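PDB 3CGU: protein giant-lens from Drosophila melanogaster, which antagonises epidermal growth factor receptor signalling by sequestering the activating ligand spitz, without binding the receptor itself. Local coordinates for residues Pro31-Ser36 and Val107-Val112; Lys37-Glu42 and Asp72-Tyr77. All coordinates share one frame; numbering follows the deposited sequence.

The chain starts in the first part of two-fingered domain 1, where Pro31-Ser36 runs directly into Lys37-Glu42. Strand 34-39 therefore serves both contacts. Contact 2 closes first: the chain returns 30 residues later, in the second part of the same domain, and Asp72-Tyr77 pairs with Lys37-Glu42. Contact 1 closes a wider loop around it when Val107-Val112, in two-fingered domain 2, reaches Pro31-Ser36. Contact 2 thus joins neighbouring strands within the sheet of domain 1, and contact 1 ties that sheet to the edge of the next one. The two contacts touch where Tyr77 packs against Gln110 and Val34.

Contact 1 (Pro31-Ser36 and Val107-Val112); sequences PNAVCS and VTEQIV
Gln110 lays its side chain across Val34, and one methyl, Val34 CG2, meets it almost from root to tip. CB of Gln110 is 4.1 Å from Val34 CG2. Gln110 CG comes to 3.7 Å from that methyl, and CD is just as near. At the tip, Gln110 OE1 lies 3.6 Å from Val34 CG2. The side chain is extended, with CG opposite the backbone N (chi1 175°), which draws its whole length past the valine. Val112 CG2 reaches the same methyl of Val34 at 4.0 Å. On the opposite side of strand 108-112 from Gln110, Ile111 CD1 packs on Ala33 CB at 3.6 Å. Two backbone bonds frame the Ala33-Ile111 bridge: Val112 N to Asn32 O, 2.7 Å, and Val34 N to Gln110 O, 2.9 Å. A water continues the join, donating to Val34 O and accepting from Gln110 N. The touching backbones run about 100° apart, consistent with a single bridge. Strand 108-112 is an edge strand of the domain 2 sheet, next to strand 95-102, whose Trp97 and Leu99 touch Gln110. Strand 75-79 of the domain 1 sheet lies alongside strand 34-39, with Met79 against Val112.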
# COMPACT_ATOMS: atom_id res chain seq x y z
N PRO A 31 14.89 21.89 12.72
CA PRO A 31 14.68 22.26 11.32
C PRO A 31 14.54 21.06 10.36
O PRO A 31 15.34 20.12 10.40
CB PRO A 31 15.94 23.07 11.00
CG PRO A 31 16.29 23.71 12.31
CD PRO A 31 15.95 22.68 13.36
N ASN A 32 13.53 21.13 9.50
CA ASN A 32 13.28 20.11 8.48
C ASN A 32 13.00 18.70 9.01
O ASN A 32 13.37 17.71 8.37
CB ASN A 32 14.42 20.09 7.46
CG ASN A 32 14.50 21.38 6.67
OD1 ASN A 32 13.49 21.99 6.34
ND2 ASN A 32 15.72 21.81 6.36
N ALA A 33 12.35 18.63 10.18
CA ALA A 33 11.92 17.37 10.76
C ALA A 33 10.45 17.08 10.48
O ALA A 33 9.62 18.00 10.35
CB ALA A 33 12.15 17.37 12.27
N VAL A 34 10.11 15.79 10.41
CA VAL A 34 8.72 15.40 10.28
C VAL A 34 7.98 15.62 11.60
O VAL A 34 8.37 15.08 12.65
CB VAL A 34 8.59 13.94 9.86
CG1 VAL A 34 7.17 13.53 9.90
CG2 VAL A 34 9.19 13.70 8.46
N CYS A 35 6.91 16.40 11.54
CA CYS A 35 6.17 16.76 12.74
C CYS A 35 5.01 15.79 13.02
O CYS A 35 4.63 15.58 14.19
CB CYS A 35 5.73 18.24 12.67
SG CYS A 35 4.04 18.61 12.15
N SER A 36 4.47 15.18 11.97
CA SER A 36 3.40 14.18 12.10
C SER A 36 3.45 13.11 11.00
O SER A 36 3.72 13.41 9.83
CB SER A 36 2.04 14.87 12.10
OG SER A 36 1.83 15.57 13.33
N VAL A 107 12.61 8.90 22.12
CA VAL A 107 12.12 9.59 20.92
C VAL A 107 13.00 9.38 19.68
O VAL A 107 14.20 9.16 19.80
CB VAL A 107 12.03 11.11 21.20
CG1 VAL A 107 12.60 11.90 20.05
CG2 VAL A 107 10.60 11.51 21.51
N THR A 108 12.40 9.46 18.50
CA THR A 108 13.16 9.38 17.25
C THR A 108 12.92 10.59 16.35
O THR A 108 11.81 11.13 16.30
CB THR A 108 12.83 8.08 16.45
OG1 THR A 108 11.42 8.00 16.22
CG2 THR A 108 13.27 6.83 17.21
N GLU A 109 13.95 11.02 15.62
CA GLU A 109 13.80 12.15 14.70
C GLU A 109 13.97 11.73 13.24
O GLU A 109 14.84 10.92 12.91
CB GLU A 109 14.77 13.29 15.06
CG GLU A 109 14.32 14.14 16.26
CD GLU A 109 14.89 15.57 16.26
OE1 GLU A 109 16.14 15.71 16.41
OE2 GLU A 109 14.10 16.55 16.14
N GLN A 110 13.14 12.29 12.38
CA GLN A 110 13.23 12.08 10.95
C GLN A 110 13.47 13.41 10.25
O GLN A 110 12.57 14.24 10.14
CB GLN A 110 11.95 11.42 10.44
CG GLN A 110 11.88 11.24 8.93
CD GLN A 110 10.75 10.32 8.50
OE1 GLN A 110 10.23 10.43 7.39
NE2 GLN A 110 10.36 9.41 9.39
N ILE A 111 14.69 13.63 9.78
CA ILE A 111 15.05 14.88 9.13
C ILE A 111 14.99 14.71 7.62
O ILE A 111 15.63 13.80 7.04
CB ILE A 111 16.48 15.35 9.55
CG1 ILE A 111 16.64 15.36 11.08
CG2 ILE A 111 16.77 16.73 8.97
CD1 ILE A 111 15.53 16.13 11.81
N VAL A 112 14.22 15.57 6.97
CA VAL A 112 14.12 15.52 5.52
C VAL A 112 15.18 16.41 4.88
O VAL A 112 15.32 17.57 5.23
CB VAL A 112 12.74 15.98 5.05
CG1 VAL A 112 12.62 15.75 3.55
CG2 VAL A 112 11.67 15.23 5.78
O HOH W 1 10.72 14.03 13.57

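Contact 2 (Lys37-Glu42 and Asp72-Tyr77); sequences KIDLYE and DKTRHY
Ile38 and His76 form the antiparallel hydrogen-bonded pair of this contact. Ile38 N donates to His76 O and His76 N donates to Ile38 O, both at 2.9 Å. Lys37-Tyr77 and Asp39-Arg75 are the non-hydrogen-bonded pairs on either side. Past the end of strand 37-39, Leu40 N still bonds to Thr74 O at 3.2 Å.

Apolar contacts occupy the face that carries Ile38 and His76. CB of Ile38 meets CB of His76 at 3.9 Å. Leu40 reaches the imidazole at about a right angle and sets CD1 over one ring face, 3.5 Å from the His76 ring centroid, a CH-pi contact. His76 ND1 bonds back to Arg75 O, meeting it from above the carbonyl plane. The oxygen lies near the ring plane, and this would limit the ring's rotation. On the other face Lys37 and Tyr77 lie side by side, with Lys37 CG 3.8 Å from Tyr77 CD2.

Charged groups gather on that same face. The chain of Lys37 bends at chi3 (79°), bringing its end beside the Arg75 guanidinium. Lys37 NZ and Arg75 NH1 are both donors and do not hydrogen-bond; the salt bridge from Arg75 to Asp204 probably offsets part of this positive charge. Asp39 OD2 sits at the guanidinium edge, 4.3 Å from Arg75 NE, beyond a salt bridge. The other oxygen, OD1, accepts from Tyr41 N, closing an Asx turn as the chain leaves the strand.

Leu40 packs on Leu40 of the second subunit, and Lys73 N donates to Glu42 of that subunit. Strands 69-72 and 75-79 form a tight beta hairpin with a type II' turn over Asp72-Arg75. Strand 34-39 pairs with 75-79 on the hairpin's other side and joins it to the mixed sheet of two-fingered domain 1.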
# COMPACT_ATOMS: atom_id res chain seq x y z
N LYS A 37 3.17 11.87 11.37
CA LYS A 37 3.16 10.77 10.41
C LYS A 37 1.75 10.26 10.28
O LYS A 37 1.14 9.87 11.27
CB LYS A 37 4.06 9.62 10.87
CG LYS A 37 5.54 9.90 10.73
CD LYS A 37 6.40 8.93 11.57
CE LYS A 37 6.56 7.56 10.92
NZ LYS A 37 7.85 6.93 11.39
N ILE A 38 1.25 10.24 9.06
CA ILE A 38 -0.10 9.75 8.80
C ILE A 38 -0.05 8.44 8.05
O ILE A 38 0.49 8.37 6.95
CB ILE A 38 -0.92 10.79 8.00
CG1 ILE A 38 -0.98 12.11 8.76
CG2 ILE A 38 -2.31 10.28 7.74
CD1 ILE A 38 -1.82 13.17 8.07
N ASP A 39 -0.58 7.39 8.65
CA ASP A 39 -0.71 6.12 7.95
C ASP A 39 -2.13 5.96 7.43
O ASP A 39 -3.08 6.08 8.19
CB ASP A 39 -0.35 4.94 8.83
CG ASP A 39 -0.51 3.61 8.12
OD1 ASP A 39 -1.67 3.17 7.92
OD2 ASP A 39 0.52 3.02 7.74
N LEU A 40 -2.26 5.66 6.15
CA LEU A 40 -3.56 5.58 5.51
C LEU A 40 -3.87 4.19 4.96
O LEU A 40 -4.60 4.06 3.97
CB LEU A 40 -3.61 6.59 4.36
CG LEU A 40 -3.58 8.08 4.74
CD1 LEU A 40 -3.10 8.92 3.56
CD2 LEU A 40 -4.95 8.53 5.20
N TYR A 41 -3.33 3.15 5.59
CA TYR A 41 -3.46 1.79 5.05
C TYR A 41 -4.84 1.18 5.28
O TYR A 41 -5.56 0.89 4.33
CB TYR A 41 -2.37 0.86 5.59
CG TYR A 41 -2.34 -0.48 4.88
CD1 TYR A 41 -2.89 -1.61 5.45
CD2 TYR A 41 -1.77 -0.59 3.62
CE1 TYR A 41 -2.87 -2.83 4.79
CE2 TYR A 41 -1.74 -1.81 2.95
CZ TYR A 41 -2.29 -2.93 3.54
OH TYR A 41 -2.25 -4.15 2.88
N GLU A 42 -5.21 0.95 6.53
CA GLU A 42 -6.58 0.52 6.78
C GLU A 42 -7.34 1.71 7.35
O GLU A 42 -7.82 2.57 6.60
CB GLU A 42 -6.63 -0.67 7.74
CG GLU A 42 -6.31 -2.02 7.12
CD GLU A 42 -7.31 -2.41 6.03
OE1 GLU A 42 -8.20 -3.26 6.31
OE2 GLU A 42 -7.21 -1.86 4.91
N ASP A 72 4.16 9.53 0.49
CA ASP A 72 5.12 8.43 0.26
C ASP A 72 4.47 7.05 0.41
O ASP A 72 4.33 6.54 1.53
CB ASP A 72 6.29 8.54 1.24
CG ASP A 72 7.19 7.30 1.22
OD1 ASP A 72 7.65 6.92 0.12
OD2 ASP A 72 7.44 6.71 2.31
N LYS A 73 4.08 6.50 -0.71
CA LYS A 73 3.37 5.24 -0.75
C LYS A 73 2.11 5.25 0.11
O LYS A 73 1.07 5.63 -0.34
CB LYS A 73 4.32 4.07 -0.43
CG LYS A 73 5.61 4.15 -1.17
CD LYS A 73 6.40 2.87 -1.17
CE LYS A 73 7.06 2.57 0.15
NZ LYS A 73 8.33 3.25 0.35
N THR A 74 2.23 4.82 1.34
CA THR A 74 1.10 4.55 2.17
C THR A 74 1.04 5.54 3.30
O THR A 74 0.24 5.43 4.19
CB THR A 74 1.25 3.16 2.74
OG1 THR A 74 0.56 3.06 3.97
CG2 THR A 74 2.67 2.88 3.02
N ARG A 75 1.90 6.52 3.23
CA ARG A 75 2.13 7.42 4.33
C ARG A 75 2.20 8.88 3.92
O ARG A 75 2.55 9.18 2.79
CB ARG A 75 3.42 7.02 5.01
CG ARG A 75 3.28 5.76 5.85
CD ARG A 75 4.58 5.46 6.59
NE ARG A 75 4.33 4.98 7.94
CZ ARG A 75 5.26 4.93 8.90
NH1 ARG A 75 6.51 5.34 8.66
NH2 ARG A 75 4.93 4.49 10.11
N HIS A 76 1.87 9.77 4.84
CA HIS A 76 2.06 11.21 4.64
C HIS A 76 2.97 11.76 5.72
O HIS A 76 2.82 11.43 6.89
CB HIS A 76 0.73 11.96 4.71
CG HIS A 76 -0.16 11.71 3.54
ND1 HIS A 76 -0.02 10.62 2.71
CD2 HIS A 76 -1.23 12.41 3.07
CE1 HIS A 76 -0.95 10.66 1.77
NE2 HIS A 76 -1.70 11.74 1.97
N TYR A 77 3.91 12.61 5.34
CA TYR A 77 4.74 13.25 6.34
C TYR A 77 4.49 14.75 6.35
O TYR A 77 4.61 15.41 5.33
CB TYR A 77 6.21 12.94 6.09
CG TYR A 77 6.50 11.47 6.07
CD1 TYR A 77 6.54 10.76 4.88
CD2 TYR A 77 6.71 10.77 7.26
CE1 TYR A 77 6.81 9.39 4.88
CE2 TYR A 77 6.97 9.42 7.27
CZ TYR A 77 7.02 8.73 6.08
OH TYR A 77 7.27 7.38 6.10